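Local coordinates for protein probable tRNA pseudouridine synthase D (Methanosarcina mazei, PDB 1Z2Z) that probably converts uridine-13 of transfer RNAs into pseudouridine, as a member of the TruD family of pseudouridine synthases, at residues A197-I202 and L224-G229. Sequence-based numbering, arbitrary orientation.
Sequences AALLYI and LDFKEG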
# COMPACT_ATOMS: atom_id res chain seq x y z
N ALA A 197 -0.86 6.38 22.80
CA ALA A 197 -0.07 6.07 21.61
C ALA A 197 0.86 4.88 21.86
O ALA A 197 1.10 4.08 20.96
CB ALA A 197 0.75 7.28 21.19
N ALA A 198 1.37 4.78 23.08
CA ALA A 198 2.26 3.69 23.43
C ALA A 198 1.47 2.42 23.69
O ALA A 198 1.87 1.33 23.27
CB ALA A 198 3.08 4.05 24.66
N LEU A 199 0.34 2.55 24.38
CA LEU A 199 -0.50 1.40 24.68
C LEU A 199 -1.14 0.81 23.44
O LEU A 199 -1.26 -0.41 23.31
CB LEU A 199 -1.58 1.78 25.70
CG LEU A 199 -1.36 1.34 27.15
CD1 LEU A 199 0.01 1.77 27.66
CD2 LEU A 199 -2.47 1.93 28.00
N LEU A 200 -1.56 1.66 22.51
CA LEU A 200 -2.19 1.21 21.28
C LEU A 200 -1.26 0.32 20.46
O LEU A 200 -1.72 -0.48 19.65
CB LEU A 200 -2.62 2.40 20.43
CG LEU A 200 -3.81 3.24 20.90
CD1 LEU A 200 -3.93 4.49 20.04
CD2 LEU A 200 -5.08 2.41 20.82
N TYR A 201 0.05 0.47 20.67
CA TYR A 201 1.04 -0.31 19.94
C TYR A 201 1.51 -1.50 20.77
O TYR A 201 1.66 -2.61 20.27
CB TYR A 201 2.25 0.57 19.58
CG TYR A 201 3.24 -0.08 18.64
CD1 TYR A 201 3.00 -0.11 17.26
CD2 TYR A 201 4.38 -0.70 19.12
CE1 TYR A 201 3.88 -0.75 16.40
CE2 TYR A 201 5.26 -1.36 18.26
CZ TYR A 201 5.01 -1.38 16.90
OH TYR A 201 5.85 -2.06 16.06
N ILE A 202 1.74 -1.26 22.05
CA ILE A 202 2.19 -2.32 22.94
C ILE A 202 1.09 -3.38 23.08
O ILE A 202 1.34 -4.57 22.91
CB ILE A 202 2.53 -1.76 24.32
CG1 ILE A 202 3.68 -0.75 24.18
CG2 ILE A 202 2.85 -2.89 25.28
CD1 ILE A 202 3.92 0.12 25.40
N LEU A 224 -1.83 -3.20 32.46
CA LEU A 224 -0.58 -2.47 32.24
C LEU A 224 0.61 -3.16 32.90
O LEU A 224 1.63 -2.53 33.17
CB LEU A 224 -0.71 -1.03 32.77
CG LEU A 224 -1.76 -0.12 32.12
CD1 LEU A 224 -1.75 1.24 32.79
CD2 LEU A 224 -1.46 0.02 30.64
N ASP A 225 0.46 -4.46 33.15
CA ASP A 225 1.52 -5.26 33.76
C ASP A 225 2.52 -5.69 32.66
O ASP A 225 2.44 -6.80 32.15
CB ASP A 225 0.90 -6.49 34.45
CG ASP A 225 1.93 -7.46 35.00
OD1 ASP A 225 3.14 -7.17 34.94
OD2 ASP A 225 1.51 -8.53 35.51
N PHE A 226 3.43 -4.78 32.31
CA PHE A 226 4.43 -5.03 31.27
C PHE A 226 5.40 -6.15 31.63
O PHE A 226 6.04 -6.74 30.76
CB PHE A 226 5.21 -3.75 30.97
CG PHE A 226 4.34 -2.55 30.76
CD1 PHE A 226 3.37 -2.55 29.77
CD2 PHE A 226 4.44 -1.45 31.60
CE1 PHE A 226 2.52 -1.46 29.60
CE2 PHE A 226 3.60 -0.35 31.44
CZ PHE A 226 2.63 -0.36 30.44
N LYS A 227 5.51 -6.43 32.93
CA LYS A 227 6.39 -7.47 33.43
C LYS A 227 5.89 -8.82 32.91
O LYS A 227 6.67 -9.66 32.48
CB LYS A 227 6.38 -7.46 34.97
CG LYS A 227 6.80 -6.12 35.58
CD LYS A 227 6.90 -6.14 37.12
CE LYS A 227 5.55 -6.33 37.82
NZ LYS A 227 5.02 -7.72 37.71
N GLU A 228 4.57 -9.00 32.97
CA GLU A 228 3.93 -10.22 32.50
C GLU A 228 3.99 -10.25 30.97
O GLU A 228 4.27 -11.28 30.37
CB GLU A 228 2.47 -10.27 32.97
CG GLU A 228 1.72 -11.55 32.60
CD GLU A 228 2.25 -12.78 33.33
OE1 GLU A 228 1.86 -13.91 32.95
OE2 GLU A 228 3.03 -12.62 34.29
N GLY A 229 3.73 -9.09 30.37
CA GLY A 229 3.75 -8.97 28.92
C GLY A 229 5.07 -9.42 28.32
O GLY A 229 5.09 -10.04 27.25
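Leu199, in the second half of helix 194-202, comes nearest to Leu224 in the turn that joins helix 213-223 to helix 226-232, with their CA atoms 8.5 Å apart. Leu199 and Leu224 cross at about a right angle, and a single methyl, Leu224 CD2, meets the whole branched end of Leu199: it lies 3.4 Å from Leu199 CD2 and 3.7 Å from Leu199 CG. With CG of Leu224 anti to the carbonyl carbon (chi1 -63°) and CD1 anti to CA, the remaining branch, CD2, turns to Leu199. Leu199 CD1 approaches the edge of the Phe226 ring close to its plane, 4.4 Å from Phe226 CZ. One face of the same ring carries the Leu224 carbonyl, with Leu224 O 3.3 Å above the plane and over its centre.

Leu224 leaves the preceding helix with positive phi (57°), Asp225 is the centre of an inverse gamma turn, and its carboxylate then N-caps the next helix: Glu228 N donates to Asp225 OD1 at 3.0 Å, reaching it from above the carboxylate plane. Lys227 NZ, 3.4 Å from Asp225 OD1, adds a salt bridge whose hydrogen bond is weak.

The contact is apolar packing away from the predicted nucleophile Asp86, in a part of the chain built of short helices and loops. Phe226 also rests on Met244 of helix 238-249, and Tyr201 packs on Met243 of the same helix, while Ala197 and Leu200 pack against helix 182-191. From the end of helix 194-202, Ile202 O accepts a hydrogen bond from Tyr233, just past helix 226-232.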